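Long-range contact in cytidylyltransferase (Leptospira borgpetersenii serovar Hardjo-bovis, PDB 6OEW), which is probably a nucleotidyltransferase of the cytidylyltransferase family, transferring a nucleotide from CTP with the help of a bound metal ion such as magnesium: residues E149-C163 / I172-K184. Sequence-based numbering, arbitrary orientation.
Sequences EIFTLSLLEKLDSIC and IVPYVEENTEKFK
Leu159 sends its two methyls into the 172-184 segment: CD1 lies 3.4 Å from the backbone O of Ile172, while CD2 is wedged among Val176, Tyr175 and Phe183. With CG anti to the carbonyl carbon (chi1 -64°), the branch reaches Val176 CG2, which sits 4.0 Å from Leu159 CD2 and also rests over one face of the Phe183 ring. Leu155 crosses Phe183 at about a right angle, its CD1 3.7 Å from Phe183 CD1. One turn beyond Leu159, Ile162 lays CG2 over a face of Tyr175 as a CH-pi contact, 4.0 Å from the ring centroid. Asn179 ND2 covers the opposite face and donates to Tyr175 O, so the ring is clamped between a methyl and an amide. Cys163 SG approaches the same ring obliquely, as a sulfur-aromatic contact. In this GT-A-type fold, strand 149-152 belongs to the central mixed sheet and leads directly into helix 153-162, N-capped by Thr152; helix 174-178 crosses that helix at 99°. Ile172 CG2 continues the apolar layer toward the sheet, meeting Leu156 CD1 and Phe151 CZ. At the far end Glu149 OE2 lies against Val173 CG1 (3.4 Å), and one water donates to both Glu149 OE2 and Glu177 OE2, bridging carboxylate oxygens that stand 4.4 Å apart and probably easing their repulsion. Glu149 OE1 is held by a salt bridge to Arg104 on the neighbouring strand.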
# COMPACT_ATOMS: atom_id res chain seq x y z
N GLU A 149 0.54 5.90 -2.84
CA GLU A 149 1.30 6.74 -3.76
C GLU A 149 0.85 6.39 -5.16
O GLU A 149 0.62 5.22 -5.47
CB GLU A 149 2.83 6.51 -3.60
CG GLU A 149 3.29 6.84 -2.20
CD GLU A 149 4.56 6.10 -1.79
OE1 GLU A 149 4.67 4.89 -2.08
OE2 GLU A 149 5.42 6.75 -1.17
N ILE A 150 0.68 7.42 -5.99
CA ILE A 150 0.26 7.26 -7.37
C ILE A 150 1.22 8.04 -8.25
O ILE A 150 1.45 9.23 -8.02
CB ILE A 150 -1.19 7.77 -7.58
CG1 ILE A 150 -2.11 7.10 -6.54
CG2 ILE A 150 -1.62 7.45 -8.98
CD1 ILE A 150 -3.58 7.64 -6.58
N PHE A 151 1.76 7.38 -9.28
CA PHE A 151 2.62 8.10 -10.19
C PHE A 151 2.57 7.48 -11.58
O PHE A 151 2.16 6.33 -11.75
CB PHE A 151 4.06 8.16 -9.67
CG PHE A 151 4.55 6.85 -9.10
CD1 PHE A 151 5.08 5.88 -9.94
CD2 PHE A 151 4.47 6.59 -7.74
CE1 PHE A 151 5.54 4.66 -9.41
CE2 PHE A 151 4.91 5.39 -7.22
CZ PHE A 151 5.45 4.42 -8.04
N THR A 152 2.98 8.28 -12.56
CA THR A 152 2.97 7.85 -13.96
C THR A 152 4.12 6.89 -14.22
O THR A 152 5.15 6.91 -13.54
CB THR A 152 3.08 9.04 -14.92
OG1 THR A 152 4.34 9.70 -14.76
CG2 THR A 152 1.94 10.04 -14.70
N LEU A 153 3.94 6.06 -15.24
CA LEU A 153 5.06 5.26 -15.72
C LEU A 153 6.22 6.16 -16.12
O LEU A 153 7.39 5.83 -15.89
CB LEU A 153 4.61 4.40 -16.90
CG LEU A 153 5.70 3.62 -17.63
CD1 LEU A 153 6.20 2.48 -16.80
CD2 LEU A 153 5.13 3.15 -18.96
N SER A 154 5.91 7.32 -16.71
CA SER A 154 6.97 8.23 -17.13
C SER A 154 7.81 8.70 -15.94
O SER A 154 9.04 8.77 -16.03
CB SER A 154 6.37 9.42 -17.89
OG SER A 154 6.08 9.01 -19.21
N LEU A 155 7.17 9.03 -14.82
CA LEU A 155 7.91 9.42 -13.63
C LEU A 155 8.80 8.28 -13.15
O LEU A 155 9.98 8.48 -12.84
CB LEU A 155 6.97 9.87 -12.51
CG LEU A 155 7.76 10.14 -11.21
CD1 LEU A 155 7.43 11.46 -10.57
CD2 LEU A 155 7.60 9.00 -10.18
N LEU A 156 8.24 7.07 -13.09
CA LEU A 156 9.04 5.92 -12.64
C LEU A 156 10.26 5.72 -13.54
O LEU A 156 11.35 5.42 -13.06
CB LEU A 156 8.15 4.67 -12.59
CG LEU A 156 8.87 3.39 -12.12
CD1 LEU A 156 9.48 3.66 -10.77
CD2 LEU A 156 7.86 2.23 -12.04
N GLU A 157 10.10 5.92 -14.85
CA GLU A 157 11.23 5.79 -15.76
C GLU A 157 12.29 6.85 -15.48
O GLU A 157 13.50 6.55 -15.51
CB GLU A 157 10.74 5.86 -17.21
CG GLU A 157 10.05 4.55 -17.63
CD GLU A 157 9.44 4.61 -19.02
OE1 GLU A 157 9.10 5.71 -19.48
OE2 GLU A 157 9.29 3.53 -19.64
N LYS A 158 11.87 8.08 -15.16
CA LYS A 158 12.83 9.11 -14.77
C LYS A 158 13.56 8.72 -13.49
O LYS A 158 14.78 8.93 -13.38
CB LYS A 158 12.13 10.46 -14.60
N LEU A 159 12.86 8.14 -12.51
CA LEU A 159 13.55 7.67 -11.31
C LEU A 159 14.52 6.54 -11.63
O LEU A 159 15.64 6.51 -11.11
CB LEU A 159 12.56 7.21 -10.25
CG LEU A 159 11.65 8.31 -9.71
CD1 LEU A 159 10.74 7.77 -8.63
CD2 LEU A 159 12.51 9.47 -9.20
N ASP A 160 14.10 5.58 -12.47
CA ASP A 160 15.02 4.52 -12.89
C ASP A 160 16.28 5.09 -13.52
O ASP A 160 17.39 4.60 -13.28
CB ASP A 160 14.32 3.57 -13.87
CG ASP A 160 15.23 2.49 -14.39
OD1 ASP A 160 15.89 1.81 -13.58
OD2 ASP A 160 15.27 2.31 -15.62
N SER A 161 16.13 6.14 -14.33
CA SER A 161 17.29 6.74 -14.99
C SER A 161 18.16 7.52 -14.02
O SER A 161 19.39 7.53 -14.16
CB SER A 161 16.82 7.66 -16.12
OG SER A 161 17.91 8.45 -16.57
N ILE A 162 17.55 8.17 -13.04
CA ILE A 162 18.26 9.10 -12.16
C ILE A 162 18.93 8.37 -11.00
O ILE A 162 20.08 8.67 -10.65
CB ILE A 162 17.28 10.17 -11.64
CG1 ILE A 162 16.99 11.23 -12.69
CG2 ILE A 162 17.80 10.82 -10.36
CD1 ILE A 162 15.96 12.21 -12.19
N CYS A 163 18.22 7.46 -10.34
CA CYS A 163 18.60 6.99 -9.01
C CYS A 163 19.54 5.79 -9.08
O CYS A 163 19.20 4.76 -9.67
CB CYS A 163 17.38 6.61 -8.20
SG CYS A 163 16.27 7.99 -7.95
N ILE A 172 12.01 3.61 -3.87
CA ILE A 172 11.42 4.22 -5.06
C ILE A 172 11.26 5.73 -4.92
O ILE A 172 11.87 6.49 -5.67
CB ILE A 172 10.06 3.59 -5.44
CG1 ILE A 172 10.19 2.09 -5.69
CG2 ILE A 172 9.53 4.30 -6.70
CD1 ILE A 172 8.90 1.44 -6.17
N VAL A 173 10.45 6.16 -3.96
CA VAL A 173 10.05 7.56 -3.86
C VAL A 173 11.03 8.53 -3.21
O VAL A 173 10.83 9.74 -3.39
CB VAL A 173 8.72 7.67 -3.10
CG1 VAL A 173 7.65 6.86 -3.79
CG2 VAL A 173 8.92 7.27 -1.63
N PRO A 174 12.09 8.12 -2.46
CA PRO A 174 12.84 9.12 -1.68
C PRO A 174 13.34 10.31 -2.48
O PRO A 174 13.33 11.43 -1.97
CB PRO A 174 14.02 8.31 -1.12
CG PRO A 174 13.49 6.98 -0.99
CD PRO A 174 12.63 6.77 -2.18
N TYR A 175 13.80 10.09 -3.71
CA TYR A 175 14.28 11.22 -4.49
C TYR A 175 13.16 12.22 -4.77
O TYR A 175 13.39 13.43 -4.80
CB TYR A 175 14.92 10.75 -5.80
CG TYR A 175 15.54 11.88 -6.60
CD1 TYR A 175 16.88 12.20 -6.47
CD2 TYR A 175 14.77 12.64 -7.49
CE1 TYR A 175 17.46 13.24 -7.20
CE2 TYR A 175 15.33 13.68 -8.22
CZ TYR A 175 16.67 13.97 -8.07
OH TYR A 175 17.22 15.00 -8.79
N VAL A 176 11.93 11.73 -4.98
CA VAL A 176 10.80 12.64 -5.20
C VAL A 176 10.53 13.45 -3.94
O VAL A 176 10.43 14.68 -3.99
CB VAL A 176 9.54 11.87 -5.64
CG1 VAL A 176 8.31 12.82 -5.65
CG2 VAL A 176 9.72 11.27 -7.02
N GLU A 177 10.46 12.77 -2.80
CA GLU A 177 10.12 13.42 -1.54
C GLU A 177 11.14 14.49 -1.15
O GLU A 177 10.76 15.50 -0.54
CB GLU A 177 10.00 12.36 -0.44
CG GLU A 177 8.87 11.38 -0.73
CD GLU A 177 8.44 10.62 0.50
OE1 GLU A 177 9.32 10.30 1.32
OE2 GLU A 177 7.22 10.35 0.64
N GLU A 178 12.41 14.29 -1.45
CA GLU A 178 13.43 15.27 -1.08
C GLU A 178 13.72 16.28 -2.18
O GLU A 178 14.57 17.16 -1.98
CB GLU A 178 14.71 14.55 -0.66
CG GLU A 178 14.52 13.53 0.43
CD GLU A 178 13.99 14.14 1.72
OE1 GLU A 178 14.63 15.09 2.23
OE2 GLU A 178 12.93 13.68 2.21
N ASN A 179 13.05 16.18 -3.32
CA ASN A 179 13.21 17.14 -4.41
C ASN A 179 11.85 17.46 -5.02
O ASN A 179 11.66 17.42 -6.24
CB ASN A 179 14.16 16.60 -5.48
CG ASN A 179 15.54 16.26 -4.93
OD1 ASN A 179 16.38 17.15 -4.75
ND2 ASN A 179 15.78 14.98 -4.66
N THR A 180 10.87 17.80 -4.16
CA THR A 180 9.49 17.93 -4.64
C THR A 180 9.37 19.01 -5.71
O THR A 180 8.57 18.87 -6.65
CB THR A 180 8.54 18.25 -3.49
OG1 THR A 180 8.95 19.47 -2.86
CG2 THR A 180 8.50 17.11 -2.48
N GLU A 181 10.15 20.09 -5.59
CA GLU A 181 10.02 21.18 -6.55
C GLU A 181 10.52 20.79 -7.94
O GLU A 181 10.36 21.58 -8.87
CB GLU A 181 10.76 22.43 -6.03
CG GLU A 181 12.28 22.40 -6.16
CD GLU A 181 12.95 21.40 -5.21
OE1 GLU A 181 12.32 20.99 -4.22
OE2 GLU A 181 14.11 21.03 -5.48
N LYS A 182 11.07 19.59 -8.10
CA LYS A 182 11.48 19.08 -9.40
C LYS A 182 10.38 18.29 -10.12
O LYS A 182 10.56 17.94 -11.29
CB LYS A 182 12.72 18.20 -9.25
CG LYS A 182 13.95 18.95 -8.74
CD LYS A 182 15.21 18.08 -8.72
CE LYS A 182 16.43 18.87 -8.26
NZ LYS A 182 16.77 19.94 -9.23
N PHE A 183 9.26 18.02 -9.47
CA PHE A 183 8.22 17.18 -10.04
C PHE A 183 6.85 17.84 -9.89
O PHE A 183 6.66 18.76 -9.10
CB PHE A 183 8.18 15.81 -9.36
CG PHE A 183 9.48 15.07 -9.43
CD1 PHE A 183 9.77 14.27 -10.52
CD2 PHE A 183 10.41 15.17 -8.40
CE1 PHE A 183 10.97 13.58 -10.59
CE2 PHE A 183 11.61 14.48 -8.47
CZ PHE A 183 11.89 13.69 -9.56
N LYS A 184 5.89 17.36 -10.68
CA LYS A 184 4.51 17.80 -10.55
C LYS A 184 3.91 17.00 -9.39
O LYS A 184 3.15 16.04 -9.55
CB LYS A 184 3.77 17.65 -11.88
CG LYS A 184 4.46 18.44 -12.99
CD LYS A 184 3.72 18.39 -14.31
CE LYS A 184 4.36 19.33 -15.33
NZ LYS A 184 3.56 19.35 -16.58
O HOH W 1 5.13 9.55 -0.95